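PDB 2BA9: putative aminooxidase from Propionibacterium acnes, which isomerises polyunsaturated fatty acids, producing conjugated linoleic acid, and carries a bound flavin-adenine dinucleotide. Local coordinates for residues A[62-67]-A[191-196]; A[143-148]-A[176-181]; A[162-167]-A[183-188]; A[168-173]-A[368-373]. All blocks are in the same frame, centred on the assembly; numbering follows the deposited sequence.

How the contacts relate
Contacts 1 and 4 both touch the flavin of FAD, while contacts 2 and 3 lie among the neighbouring short helices. Contact 3 sits in the middle: its centre is about 10 Å from that of contact 1, 11 Å from that of contact 2 and 12 Å from that of contact 4. Phe193 of contact 1 packs on Tyr184, Pro164 and Leu185 of contact 3, and Phe165 of contact 3 continues to Val176 and Val181 of contact 2 and to Phe173 of contact 4, which also meets Phe145 of contact 2. Contacts 1 and 2 do not touch, their nearest atoms being about 9 Å apart. Phe168 closes the circuit by meeting Met62 and Phe193 beside the flavin.

Contact 1. Residues A[62-67]-A[191-196]; sequences MGVPSY and MSFAKG. With FAD (flavin-adenine dinucleotide), chain D.
Met62 and Phe193 meet in a Met-aromatic contact beside the flavin. The sulfur SD of Met62 approaches the ring obliquely, 3.6 Å from CE2 of Phe193 and 4.6 Å from the ring centroid. One bond before the sulfur, CG of Met62 lies between the backbone N and the carbonyl carbon (chi1 67°) and comes 3.5 Å from O4 of FAD. Further along, the contact is aliphatic: the CG1 branch of Val64 presses on CB of Ser192 at 3.5 Å and also reaches the Phe193 ring.

The polar link is indirect. One water is hydrogen-bonded to both Ser66 OG (2.7 Å) and Ser192 OG (3.0 Å), and the Ser192 hydroxyl is also bonded to Val188 O within its own helix. Cofactor binding falls to 62-67, where Tyr67 OH donates to FAD O2 at 2.7 Å, its ring set edge-on to that oxygen and edge-to-face with Phe408.

A type I turn from Val64 to Tyr67 leads into helix 68-77. Facing it is the C-terminal end of helix 187-195, closed by a Schellman motif with Gly196 at C-prime, and Val64 and Pro65 pack against that end.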
# COMPACT_ATOMS: atom_id res chain seq x y z
N MET A 62 -7.72 6.59 2.49
CA MET A 62 -8.49 7.03 1.33
C MET A 62 -8.44 6.13 0.11
O MET A 62 -7.59 5.24 -0.02
CB MET A 62 -8.03 8.43 0.91
CG MET A 62 -6.61 8.54 0.35
SD MET A 62 -6.00 10.24 0.40
CE MET A 62 -5.62 10.44 2.15
N GLY A 63 -9.38 6.41 -0.80
CA GLY A 63 -9.40 5.85 -2.15
C GLY A 63 -9.83 6.92 -3.15
O GLY A 63 -10.02 8.09 -2.79
N VAL A 64 -9.96 6.51 -4.40
CA VAL A 64 -10.47 7.38 -5.47
C VAL A 64 -11.62 6.66 -6.16
O VAL A 64 -11.78 5.45 -5.96
CB VAL A 64 -9.36 7.77 -6.50
CG1 VAL A 64 -8.47 8.88 -5.94
CG2 VAL A 64 -8.54 6.55 -6.92
N PRO A 65 -12.44 7.41 -6.94
CA PRO A 65 -13.62 6.83 -7.60
C PRO A 65 -13.31 5.70 -8.55
O PRO A 65 -14.21 4.92 -8.86
CB PRO A 65 -14.22 8.01 -8.38
CG PRO A 65 -13.70 9.22 -7.71
CD PRO A 65 -12.34 8.86 -7.20
N SER A 66 -12.06 5.62 -9.01
CA SER A 66 -11.61 4.52 -9.87
C SER A 66 -11.23 3.25 -9.06
O SER A 66 -10.65 2.33 -9.61
CB SER A 66 -10.44 4.95 -10.78
OG SER A 66 -9.28 5.35 -10.04
N TYR A 67 -11.57 3.20 -7.78
CA TYR A 67 -11.33 1.99 -6.97
C TYR A 67 -12.43 0.96 -7.24
O TYR A 67 -13.19 0.61 -6.34
CB TYR A 67 -11.25 2.34 -5.48
CG TYR A 67 -9.86 2.66 -4.94
CD1 TYR A 67 -8.88 3.25 -5.75
CD2 TYR A 67 -9.54 2.38 -3.61
CE1 TYR A 67 -7.61 3.52 -5.25
CE2 TYR A 67 -8.29 2.65 -3.10
CZ TYR A 67 -7.33 3.22 -3.92
OH TYR A 67 -6.08 3.49 -3.39
N MET A 191 -5.10 12.86 -11.21
CA MET A 191 -6.09 13.94 -11.34
C MET A 191 -7.11 13.97 -10.20
O MET A 191 -7.43 15.05 -9.67
CB MET A 191 -6.79 13.85 -12.69
CG MET A 191 -5.87 14.11 -13.88
SD MET A 191 -4.97 15.66 -13.79
CE MET A 191 -3.40 15.11 -13.09
N SER A 192 -7.60 12.80 -9.80
CA SER A 192 -8.53 12.68 -8.67
C SER A 192 -7.91 13.20 -7.36
O SER A 192 -8.58 13.86 -6.56
CB SER A 192 -8.99 11.23 -8.50
OG SER A 192 -9.71 10.81 -9.65
N PHE A 193 -6.64 12.91 -7.15
CA PHE A 193 -5.89 13.52 -6.03
C PHE A 193 -5.79 15.03 -6.19
O PHE A 193 -6.00 15.75 -5.23
CB PHE A 193 -4.50 12.90 -5.87
CG PHE A 193 -4.46 11.79 -4.87
CD1 PHE A 193 -4.63 10.47 -5.26
CD2 PHE A 193 -4.28 12.07 -3.52
CE1 PHE A 193 -4.61 9.45 -4.34
CE2 PHE A 193 -4.26 11.07 -2.60
CZ PHE A 193 -4.42 9.75 -3.01
N ALA A 194 -5.50 15.48 -7.41
CA ALA A 194 -5.36 16.91 -7.71
C ALA A 194 -6.65 17.66 -7.44
O ALA A 194 -6.64 18.75 -6.88
CB ALA A 194 -4.94 17.10 -9.16
N LYS A 195 -7.76 17.08 -7.86
CA LYS A 195 -9.08 17.66 -7.60
C LYS A 195 -9.55 17.51 -6.14
O LYS A 195 -10.43 18.25 -5.70
CB LYS A 195 -10.09 17.00 -8.54
CG LYS A 195 -11.51 17.51 -8.41
CD LYS A 195 -12.38 17.03 -9.57
CE LYS A 195 -13.87 17.40 -9.38
NZ LYS A 195 -14.45 16.89 -8.08
N GLY A 196 -8.98 16.56 -5.41
CA GLY A 196 -9.47 16.20 -4.07
C GLY A 196 -10.74 15.36 -4.11
O GLY A 196 -11.58 15.41 -3.19
PA FAD D . -1.54 -6.15 4.58
O1A FAD D . -2.55 -5.03 4.62
O2A FAD D . -0.18 -5.85 5.19
O5B FAD D . -2.13 -7.39 5.40
C5B FAD D . -1.36 -8.57 5.44
C4B FAD D . -1.95 -9.55 6.43
O4B FAD D . -1.18 -10.73 6.42
C3B FAD D . -1.97 -8.98 7.85
O3B FAD D . -3.27 -9.07 8.39
C2B FAD D . -0.95 -9.82 8.58
O2B FAD D . -1.20 -9.91 9.99
C1B FAD D . -0.99 -11.13 7.76
N9A FAD D . 0.26 -11.89 7.95
C8A FAD D . 1.55 -11.44 7.78
N7A FAD D . 2.41 -12.46 8.08
C5A FAD D . 1.68 -13.54 8.46
C6A FAD D . 2.02 -14.84 8.89
N6A FAD D . 3.28 -15.32 8.62
N1A FAD D . 1.00 -15.74 9.17
C2A FAD D . -0.33 -15.37 9.10
N3A FAD D . -0.66 -14.09 8.68
C4A FAD D . 0.32 -13.18 8.38
N1 FAD D . -3.81 2.07 0.59
C2 FAD D . -4.64 2.76 -0.28
O2 FAD D . -5.24 2.15 -1.16
N3 FAD D . -4.76 4.13 -0.17
C4 FAD D . -4.08 4.81 0.83
O4 FAD D . -4.23 6.04 0.91
C4X FAD D . -3.26 4.11 1.72
N5 FAD D . -2.55 4.76 2.71
C5X FAD D . -1.86 4.07 3.69
C6 FAD D . -1.28 4.74 4.76
C7 FAD D . -0.63 4.02 5.76
C7M FAD D . -0.02 4.78 6.91
C8 FAD D . -0.55 2.63 5.68
C8M FAD D . 0.15 1.81 6.72
C9 FAD D . -1.13 1.97 4.60
C9A FAD D . -1.79 2.67 3.59
N10 FAD D . -2.36 2.03 2.48
C10 FAD D . -3.15 2.73 1.60
C1' FAD D . -1.89 0.68 2.04
C2' FAD D . -2.89 -0.41 2.36
O2' FAD D . -3.36 -0.33 3.71
C3' FAD D . -2.22 -1.75 2.09
O3' FAD D . -1.64 -1.73 0.79
C4' FAD D . -3.20 -2.90 2.24
O4' FAD D . -3.57 -3.09 3.60
C5' FAD D . -2.57 -4.15 1.64
O5' FAD D . -3.30 -5.28 2.02
P FAD D . -2.59 -6.74 2.03
O1P FAD D . -3.55 -7.80 2.53
O2P FAD D . -2.11 -7.01 0.64
O3P FAD D . -1.37 -6.64 3.07
O HOH W 1 -10.03 7.92 -10.25

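Contact 2. Residues A[143-148]-A[176-181]; sequences LPFDEF and VPAAYV
Two helix starts are joined here by a single beta bridge, a short piece of strand-like pairing just ahead of helices 145-151 and 178-184 in the helical part of this flavin-containing amine oxidoreductase fold. Pro144 and Pro177, each the N-cap residue of its helix, lie side by side through their backbones, CA to CA at 3.9 Å. They are an antiparallel, non-hydrogen-bonded pair, a position that needs no amide hydrogen and so suits proline. The bonds come from the flanking residues: Ala178 N donates to Leu143 O at 2.7 Å, and Phe145 N to Val176 O at 3.0 Å, the first being the straighter (162°). The same two carbonyls also receive CA-H...O contacts, from Pro177 to Leu143 and from Pro144 to Val176, so each oxygen is approached by both an amide and a proline CA.

Past the bridge the first helical turns pack together. The methyl of Ala178 lies against Phe148, with CB to CB at 3.7 Å, and also meets CD1 of Phe145. Phe145, whose CG is anti to the backbone N (chi1 -165°), carries its ring to Val181, while Phe173 and Trp161 adjoin that ring from elsewhere in the chain. The side chains of Phe145 and Val181 cross at about a right angle. The CG1 methyl of Val181 forms a CH-pi contact with Phe145, standing 3.8 Å from the ring centroid and only 13° off the ring normal.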
# COMPACT_ATOMS: atom_id res chain seq x y z
N LEU A 143 12.72 2.04 -15.21
CA LEU A 143 13.66 3.00 -14.64
C LEU A 143 13.07 3.69 -13.41
O LEU A 143 11.86 3.78 -13.27
CB LEU A 143 13.97 4.09 -15.68
CG LEU A 143 14.81 3.68 -16.88
CD1 LEU A 143 14.85 4.79 -17.97
CD2 LEU A 143 16.22 3.31 -16.38
N PRO A 144 13.95 4.20 -12.50
CA PRO A 144 13.41 5.03 -11.42
C PRO A 144 12.58 6.19 -11.99
O PRO A 144 12.88 6.69 -13.10
CB PRO A 144 14.66 5.52 -10.69
CG PRO A 144 15.74 4.55 -11.05
CD PRO A 144 15.41 4.07 -12.43
N PHE A 145 11.53 6.58 -11.27
CA PHE A 145 10.55 7.55 -11.78
C PHE A 145 11.16 8.84 -12.32
O PHE A 145 10.73 9.30 -13.38
CB PHE A 145 9.50 7.88 -10.72
CG PHE A 145 8.27 8.59 -11.27
CD1 PHE A 145 7.47 7.99 -12.22
CD2 PHE A 145 7.88 9.83 -10.77
CE1 PHE A 145 6.34 8.64 -12.72
CE2 PHE A 145 6.74 10.48 -11.25
CZ PHE A 145 5.97 9.87 -12.23
N ASP A 146 12.16 9.40 -11.63
CA ASP A 146 12.79 10.64 -12.10
C ASP A 146 13.53 10.44 -13.41
O ASP A 146 13.54 11.33 -14.26
CB ASP A 146 13.78 11.22 -11.08
CG ASP A 146 13.10 11.95 -9.93
OD1 ASP A 146 12.02 12.56 -10.14
OD2 ASP A 146 13.67 11.92 -8.82
N GLU A 147 14.19 9.28 -13.54
CA GLU A 147 14.90 8.94 -14.78
C GLU A 147 13.90 8.78 -15.93
O GLU A 147 14.10 9.30 -17.02
CB GLU A 147 15.72 7.66 -14.59
CG GLU A 147 16.98 7.88 -13.78
CD GLU A 147 17.83 6.63 -13.64
OE1 GLU A 147 17.95 5.88 -14.65
OE2 GLU A 147 18.35 6.40 -12.51
N PHE A 148 12.82 8.06 -15.66
CA PHE A 148 11.70 7.97 -16.61
C PHE A 148 11.23 9.35 -17.08
O PHE A 148 11.11 9.60 -18.28
CB PHE A 148 10.54 7.18 -15.96
CG PHE A 148 9.22 7.31 -16.68
CD1 PHE A 148 8.94 6.52 -17.78
CD2 PHE A 148 8.28 8.24 -16.26
CE1 PHE A 148 7.71 6.64 -18.46
CE2 PHE A 148 7.06 8.37 -16.93
CZ PHE A 148 6.77 7.56 -18.03
N VAL A 176 12.72 4.50 -6.85
CA VAL A 176 11.54 3.63 -7.04
C VAL A 176 11.12 3.59 -8.51
O VAL A 176 10.88 4.64 -9.10
CB VAL A 176 10.34 4.09 -6.21
CG1 VAL A 176 9.05 3.38 -6.67
CG2 VAL A 176 10.58 3.86 -4.74
N PRO A 177 11.05 2.38 -9.11
CA PRO A 177 10.73 2.27 -10.54
C PRO A 177 9.38 2.86 -10.98
O PRO A 177 8.37 2.72 -10.27
CB PRO A 177 10.74 0.75 -10.77
CG PRO A 177 11.61 0.19 -9.69
CD PRO A 177 11.34 1.06 -8.51
N ALA A 178 9.38 3.46 -12.18
CA ALA A 178 8.20 4.13 -12.75
C ALA A 178 6.92 3.28 -12.74
O ALA A 178 5.83 3.79 -12.49
CB ALA A 178 8.49 4.61 -14.18
N ALA A 179 7.07 1.98 -13.00
CA ALA A 179 5.94 1.03 -13.07
C ALA A 179 5.07 1.00 -11.81
O ALA A 179 3.85 0.83 -11.89
CB ALA A 179 6.45 -0.35 -13.35
N TYR A 180 5.69 1.11 -10.65
CA TYR A 180 4.93 1.17 -9.41
C TYR A 180 4.15 2.48 -9.35
O TYR A 180 2.96 2.48 -9.06
CB TYR A 180 5.86 1.02 -8.20
CG TYR A 180 6.55 -0.32 -8.14
CD1 TYR A 180 5.83 -1.49 -7.92
CD2 TYR A 180 7.93 -0.41 -8.30
CE1 TYR A 180 6.46 -2.72 -7.86
CE2 TYR A 180 8.57 -1.64 -8.23
CZ TYR A 180 7.84 -2.80 -8.02
OH TYR A 180 8.50 -4.03 -7.96
N VAL A 181 4.82 3.59 -9.65
CA VAL A 181 4.23 4.92 -9.46
C VAL A 181 2.97 5.05 -10.30
O VAL A 181 1.92 5.45 -9.78
CB VAL A 181 5.21 6.06 -9.85
CG1 VAL A 181 4.52 7.46 -9.70
CG2 VAL A 181 6.54 5.95 -9.03

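Contact 3. Residues A[162-167]-A[183-188]; sequences INPFTA and KYLDFV. With NA (sodium ion), chain B.
Pro164 and Phe165 form a notch into which Tyr184 and Leu185 fit, at a kink between two helices of the flavin-containing amine oxidoreductase fold. Helix 178-184 ends at Tyr184, Leu185 is the centre of an inverse gamma turn, and helix 187-195 begins after the N-cap residue Asp186. The turn brings two consecutive side chains to the same neighbour. Leu185 packs back on its own predecessor, its CG over the centre of the Tyr184 ring, and its forked end meets the CB atoms opposite: CD1 reaches Phe165 CB at 4.0 Å, while CD2 reaches Pro164 CB at 4.1 Å. Phe193 of the next helix touches Pro164, Tyr184 and Leu185, adding a further wall to the hollow.

Tyr184 enters by its edge, with CG anti to the backbone N (chi1 160°). Its CD2 meets CD1 of Phe165 at 3.8 Å, edge against edge, and the two side chains cross obliquely.

On the far side of the kink the backbone holds a sodium ion. Lys183 O binds it at 2.5 Å, joined by Glu410 and three waters; one of these waters donates to Tyr184 O, and another to Asp186 OD2. Back in the notch, the buried phenol is satisfied by the main chain: Tyr184 OH donates to Pro164 O at 2.7 Å, with the carbonyl oxygen lying in the plane of the ring.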
# COMPACT_ATOMS: atom_id res chain seq x y z
N ILE A 162 4.54 13.62 -6.44
CA ILE A 162 5.29 13.27 -5.25
C ILE A 162 4.45 13.29 -3.96
O ILE A 162 4.67 12.48 -3.08
CB ILE A 162 6.52 14.17 -5.07
CG1 ILE A 162 7.52 13.52 -4.09
CG2 ILE A 162 6.13 15.58 -4.65
CD1 ILE A 162 8.84 14.25 -4.00
N ASN A 163 3.49 14.19 -3.88
CA ASN A 163 2.75 14.41 -2.64
C ASN A 163 1.88 13.20 -2.21
O ASN A 163 1.91 12.81 -1.05
CB ASN A 163 1.94 15.70 -2.74
CG ASN A 163 2.81 16.91 -3.03
OD1 ASN A 163 3.81 17.13 -2.35
ND2 ASN A 163 2.44 17.69 -4.05
N PRO A 164 1.12 12.60 -3.15
CA PRO A 164 0.44 11.34 -2.83
C PRO A 164 1.31 10.09 -2.95
O PRO A 164 0.78 8.97 -2.87
CB PRO A 164 -0.68 11.28 -3.88
CG PRO A 164 -0.59 12.49 -4.68
CD PRO A 164 0.79 13.02 -4.51
N PHE A 165 2.61 10.26 -3.17
CA PHE A 165 3.47 9.11 -3.33
C PHE A 165 4.47 8.97 -2.19
O PHE A 165 4.32 8.09 -1.34
CB PHE A 165 4.17 9.08 -4.69
CG PHE A 165 4.80 7.75 -4.99
CD1 PHE A 165 4.03 6.71 -5.50
CD2 PHE A 165 6.14 7.52 -4.70
CE1 PHE A 165 4.59 5.46 -5.75
CE2 PHE A 165 6.71 6.28 -4.95
CZ PHE A 165 5.94 5.25 -5.49
N THR A 166 5.47 9.85 -2.17
CA THR A 166 6.54 9.79 -1.18
C THR A 166 6.02 10.03 0.25
O THR A 166 6.38 9.30 1.17
CB THR A 166 7.66 10.78 -1.52
OG1 THR A 166 8.21 10.44 -2.80
CG2 THR A 166 8.77 10.76 -0.47
N ALA A 167 5.19 11.04 0.41
CA ALA A 167 4.54 11.35 1.70
C ALA A 167 3.68 10.18 2.22
O ALA A 167 3.60 9.96 3.43
CB ALA A 167 3.68 12.61 1.56
N LYS A 183 1.13 2.75 -11.92
CA LYS A 183 0.06 1.77 -11.66
C LYS A 183 -0.85 2.22 -10.51
O LYS A 183 -2.05 1.95 -10.53
CB LYS A 183 0.62 0.36 -11.40
CG LYS A 183 1.10 -0.31 -12.69
CD LYS A 183 1.66 -1.72 -12.48
CE LYS A 183 2.30 -2.23 -13.75
NZ LYS A 183 1.37 -2.26 -14.93
N TYR A 184 -0.28 2.91 -9.52
CA TYR A 184 -1.04 3.60 -8.48
C TYR A 184 -1.53 4.96 -8.99
O TYR A 184 -2.74 5.15 -9.25
CB TYR A 184 -0.18 3.74 -7.22
CG TYR A 184 -0.57 4.82 -6.21
CD1 TYR A 184 -1.90 5.18 -6.01
CD2 TYR A 184 0.40 5.45 -5.44
CE1 TYR A 184 -2.24 6.15 -5.11
CE2 TYR A 184 0.07 6.42 -4.52
CZ TYR A 184 -1.25 6.77 -4.35
OH TYR A 184 -1.61 7.74 -3.45
N LEU A 185 -0.61 5.89 -9.17
CA LEU A 185 -0.96 7.21 -9.69
C LEU A 185 -0.95 7.18 -11.21
O LEU A 185 -0.09 7.79 -11.86
CB LEU A 185 -0.03 8.29 -9.15
CG LEU A 185 -0.20 8.63 -7.66
CD1 LEU A 185 0.99 9.42 -7.17
CD2 LEU A 185 -1.48 9.40 -7.39
N ASP A 186 -1.90 6.47 -11.78
CA ASP A 186 -2.13 6.57 -13.21
C ASP A 186 -2.76 7.93 -13.45
O ASP A 186 -3.12 8.64 -12.49
CB ASP A 186 -2.97 5.41 -13.77
CG ASP A 186 -4.35 5.28 -13.15
OD1 ASP A 186 -4.72 6.03 -12.23
OD2 ASP A 186 -5.08 4.35 -13.58
N PHE A 187 -2.85 8.35 -14.70
CA PHE A 187 -3.20 9.75 -14.94
C PHE A 187 -4.55 10.11 -14.30
O PHE A 187 -4.71 11.18 -13.74
CB PHE A 187 -3.18 10.09 -16.42
CG PHE A 187 -3.21 11.56 -16.69
CD1 PHE A 187 -2.04 12.30 -16.68
CD2 PHE A 187 -4.41 12.21 -16.91
CE1 PHE A 187 -2.06 13.67 -16.91
CE2 PHE A 187 -4.45 13.56 -17.15
CZ PHE A 187 -3.27 14.30 -17.14
N VAL A 188 -5.52 9.20 -14.36
CA VAL A 188 -6.84 9.47 -13.79
C VAL A 188 -6.82 9.59 -12.27
O VAL A 188 -7.52 10.40 -11.69
CB VAL A 188 -7.85 8.39 -14.20
CG1 VAL A 188 -9.20 8.62 -13.50
CG2 VAL A 188 -8.03 8.41 -15.70
NA NA B . -4.34 1.11 -11.10
O HOH W 2 -4.63 3.20 -10.09
O HOH W 3 -4.00 2.14 -12.93
O HOH W 4 -3.25 -0.89 -11.87

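Contact 4. Residues A[168-173]-A[368-373]; sequences FGYGHF and WYYFPH. With FAD (flavin-adenine dinucleotide), chain D.
An aromatic cluster at the flavin pocket joins the end of helix 166-170 to strand 359-373, an outermost strand of the mixed sheet, with Tyr170 meeting Tyr370 and Phe371. The ring of Tyr170 lies nearly parallel to that of Tyr370 (29°) but is slid so far that the two barely overlap, CD1 of Tyr170 coming within 3.7 Å of CE2 of Tyr370. Against Phe371 it is T-shaped, its edge toward the Phe371 face with the planes at 88°. ND1 of His373 sits over the rim of one face of Phe371 and donates to Phe371 O at 2.7 Å.

Tyr370, with CG anti to the backbone N, runs between helix and cofactor. Its OH donates to Phe168 O at 2.7 Å, almost in line with the carbonyl (174°). The CE1 edge of the ring meets C9 of FAD in plane at 3.3 Å, while on the other edge CD2 lies 3.2 Å from Gly169 O. Trp368 lays one face against the flavin methyl C8M.

Tyr170 OH is hydrogen-bonded to Gly406 O, whereas Tyr170 O is buried without a polar partner. Around C9 and C8M the flavin is met by apolar ring atoms of Tyr370 and Trp368, and at O4 by the edge of Phe168, with the hydroxyls of Tyr170 and Tyr370 committed to backbone carbonyls.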
# COMPACT_ATOMS: atom_id res chain seq x y z
N PHE A 168 3.05 9.46 1.28
CA PHE A 168 2.25 8.26 1.59
C PHE A 168 3.14 7.03 1.79
O PHE A 168 2.65 5.91 1.88
CB PHE A 168 1.22 7.96 0.48
CG PHE A 168 -0.01 8.82 0.51
CD1 PHE A 168 0.08 10.20 0.49
CD2 PHE A 168 -1.28 8.24 0.51
CE1 PHE A 168 -1.05 11.00 0.51
CE2 PHE A 168 -2.42 9.03 0.50
CZ PHE A 168 -2.31 10.42 0.49
N GLY A 169 4.45 7.25 1.86
CA GLY A 169 5.37 6.27 2.39
C GLY A 169 5.92 5.32 1.37
O GLY A 169 6.62 4.37 1.71
N TYR A 170 5.65 5.62 0.11
CA TYR A 170 6.05 4.75 -0.99
C TYR A 170 7.49 4.95 -1.43
O TYR A 170 7.98 4.23 -2.29
CB TYR A 170 5.09 4.94 -2.16
CG TYR A 170 3.67 4.51 -1.85
CD1 TYR A 170 3.39 3.18 -1.52
CD2 TYR A 170 2.61 5.42 -1.90
CE1 TYR A 170 2.09 2.76 -1.23
CE2 TYR A 170 1.29 5.01 -1.62
CZ TYR A 170 1.04 3.67 -1.28
OH TYR A 170 -0.24 3.22 -1.00
N GLY A 171 8.19 5.92 -0.86
CA GLY A 171 9.60 6.08 -1.15
C GLY A 171 9.86 7.15 -2.18
O GLY A 171 9.00 7.97 -2.45
N HIS A 172 11.06 7.13 -2.75
CA HIS A 172 11.58 8.29 -3.45
C HIS A 172 11.83 8.02 -4.93
O HIS A 172 12.29 6.95 -5.31
CB HIS A 172 12.84 8.79 -2.73
CG HIS A 172 12.58 9.28 -1.34
ND1 HIS A 172 12.32 8.44 -0.29
CD2 HIS A 172 12.50 10.54 -0.85
CE1 HIS A 172 12.11 9.15 0.80
NE2 HIS A 172 12.21 10.43 0.49
N PHE A 173 11.51 9.02 -5.75
CA PHE A 173 11.56 8.93 -7.20
C PHE A 173 12.97 8.76 -7.78
O PHE A 173 13.13 8.36 -8.94
CB PHE A 173 10.91 10.17 -7.83
CG PHE A 173 9.40 10.27 -7.64
CD1 PHE A 173 8.77 11.51 -7.76
CD2 PHE A 173 8.60 9.14 -7.37
CE1 PHE A 173 7.39 11.63 -7.60
CE2 PHE A 173 7.21 9.27 -7.22
CZ PHE A 173 6.61 10.51 -7.33
N TRP A 368 5.34 0.29 9.96
CA TRP A 368 4.69 -0.73 9.15
C TRP A 368 5.67 -1.35 8.16
O TRP A 368 6.55 -0.67 7.64
CB TRP A 368 3.58 -0.09 8.34
CG TRP A 368 2.44 0.47 9.09
CD1 TRP A 368 2.17 1.79 9.30
CD2 TRP A 368 1.36 -0.26 9.68
NE1 TRP A 368 0.99 1.92 9.99
CE2 TRP A 368 0.47 0.68 10.24
CE3 TRP A 368 1.05 -1.62 9.79
CZ2 TRP A 368 -0.70 0.31 10.90
CZ3 TRP A 368 -0.12 -1.99 10.45
CH2 TRP A 368 -0.98 -1.03 11.00
N TYR A 369 5.49 -2.64 7.90
CA TYR A 369 6.12 -3.29 6.75
C TYR A 369 5.32 -2.80 5.56
O TYR A 369 4.12 -3.12 5.39
CB TYR A 369 6.04 -4.80 6.86
CG TYR A 369 6.55 -5.55 5.65
CD1 TYR A 369 7.88 -5.95 5.56
CD2 TYR A 369 5.70 -5.87 4.59
CE1 TYR A 369 8.34 -6.67 4.44
CE2 TYR A 369 6.15 -6.57 3.48
CZ TYR A 369 7.47 -6.95 3.41
OH TYR A 369 7.89 -7.64 2.31
N TYR A 370 5.99 -2.00 4.74
CA TYR A 370 5.31 -1.17 3.78
C TYR A 370 5.95 -1.31 2.42
O TYR A 370 7.16 -1.51 2.30
CB TYR A 370 5.37 0.29 4.23
CG TYR A 370 4.29 1.17 3.63
CD1 TYR A 370 2.96 1.01 4.00
CD2 TYR A 370 4.60 2.16 2.71
CE1 TYR A 370 1.96 1.80 3.46
CE2 TYR A 370 3.60 2.96 2.16
CZ TYR A 370 2.28 2.77 2.55
OH TYR A 370 1.29 3.55 2.04
N PHE A 371 5.10 -1.20 1.40
CA PHE A 371 5.49 -1.18 0.00
C PHE A 371 6.61 -2.13 -0.37
O PHE A 371 7.70 -1.69 -0.73
CB PHE A 371 5.84 0.26 -0.42
CG PHE A 371 6.13 0.40 -1.91
CD1 PHE A 371 5.38 -0.30 -2.86
CD2 PHE A 371 7.14 1.23 -2.34
CE1 PHE A 371 5.63 -0.15 -4.23
CE2 PHE A 371 7.42 1.37 -3.71
CZ PHE A 371 6.65 0.68 -4.66
N PRO A 372 6.35 -3.46 -0.31
CA PRO A 372 7.37 -4.34 -0.86
C PRO A 372 7.50 -4.11 -2.35
O PRO A 372 6.49 -3.97 -3.06
CB PRO A 372 6.81 -5.75 -0.58
CG PRO A 372 5.31 -5.54 -0.46
CD PRO A 372 5.19 -4.20 0.21
N HIS A 373 8.73 -4.07 -2.82
CA HIS A 373 9.00 -3.88 -4.23
C HIS A 373 10.42 -4.35 -4.55
O HIS A 373 11.15 -4.78 -3.65
CB HIS A 373 8.79 -2.41 -4.62
CG HIS A 373 9.72 -1.46 -3.94
ND1 HIS A 373 9.56 -1.06 -2.63
CD2 HIS A 373 10.79 -0.78 -4.41
CE1 HIS A 373 10.50 -0.20 -2.31
NE2 HIS A 373 11.27 -0.01 -3.37
PA FAD D . -1.54 -6.15 4.58
O1A FAD D . -2.55 -5.03 4.62
O2A FAD D . -0.18 -5.85 5.19
O5B FAD D . -2.13 -7.39 5.40
C5B FAD D . -1.36 -8.57 5.44
C4B FAD D . -1.95 -9.55 6.43
O4B FAD D . -1.18 -10.73 6.42
C3B FAD D . -1.97 -8.98 7.85
O3B FAD D . -3.27 -9.07 8.39
C2B FAD D . -0.95 -9.82 8.58
O2B FAD D . -1.20 -9.91 9.99
C1B FAD D . -0.99 -11.13 7.76
N9A FAD D . 0.26 -11.89 7.95
C8A FAD D . 1.55 -11.44 7.78
N7A FAD D . 2.41 -12.46 8.08
C5A FAD D . 1.68 -13.54 8.46
C6A FAD D . 2.02 -14.84 8.89
N6A FAD D . 3.28 -15.32 8.62
N1A FAD D . 1.00 -15.74 9.17
C2A FAD D . -0.33 -15.37 9.10
N3A FAD D . -0.66 -14.09 8.68
C4A FAD D . 0.32 -13.18 8.38
N1 FAD D . -3.81 2.07 0.59
C2 FAD D . -4.64 2.76 -0.28
O2 FAD D . -5.24 2.15 -1.16
N3 FAD D . -4.76 4.13 -0.17
C4 FAD D . -4.08 4.81 0.83
O4 FAD D . -4.23 6.04 0.91
C4X FAD D . -3.26 4.11 1.72
N5 FAD D . -2.55 4.76 2.71
C5X FAD D . -1.86 4.07 3.69
C6 FAD D . -1.28 4.74 4.76
C7 FAD D . -0.63 4.02 5.76
C7M FAD D . -0.02 4.78 6.91
C8 FAD D . -0.55 2.63 5.68
C8M FAD D . 0.15 1.81 6.72
C9 FAD D . -1.13 1.97 4.60
C9A FAD D . -1.79 2.67 3.59
N10 FAD D . -2.36 2.03 2.48
C10 FAD D . -3.15 2.73 1.60
C1' FAD D . -1.89 0.68 2.04
C2' FAD D . -2.89 -0.41 2.36
O2' FAD D . -3.36 -0.33 3.71
C3' FAD D . -2.22 -1.75 2.09
O3' FAD D . -1.64 -1.73 0.79
C4' FAD D . -3.20 -2.90 2.24
O4' FAD D . -3.57 -3.09 3.60
C5' FAD D . -2.57 -4.15 1.64
O5' FAD D . -3.30 -5.28 2.02
P FAD D . -2.59 -6.74 2.03
O1P FAD D . -3.55 -7.80 2.53
O2P FAD D . -2.11 -7.01 0.64
O3P FAD D . -1.37 -6.64 3.07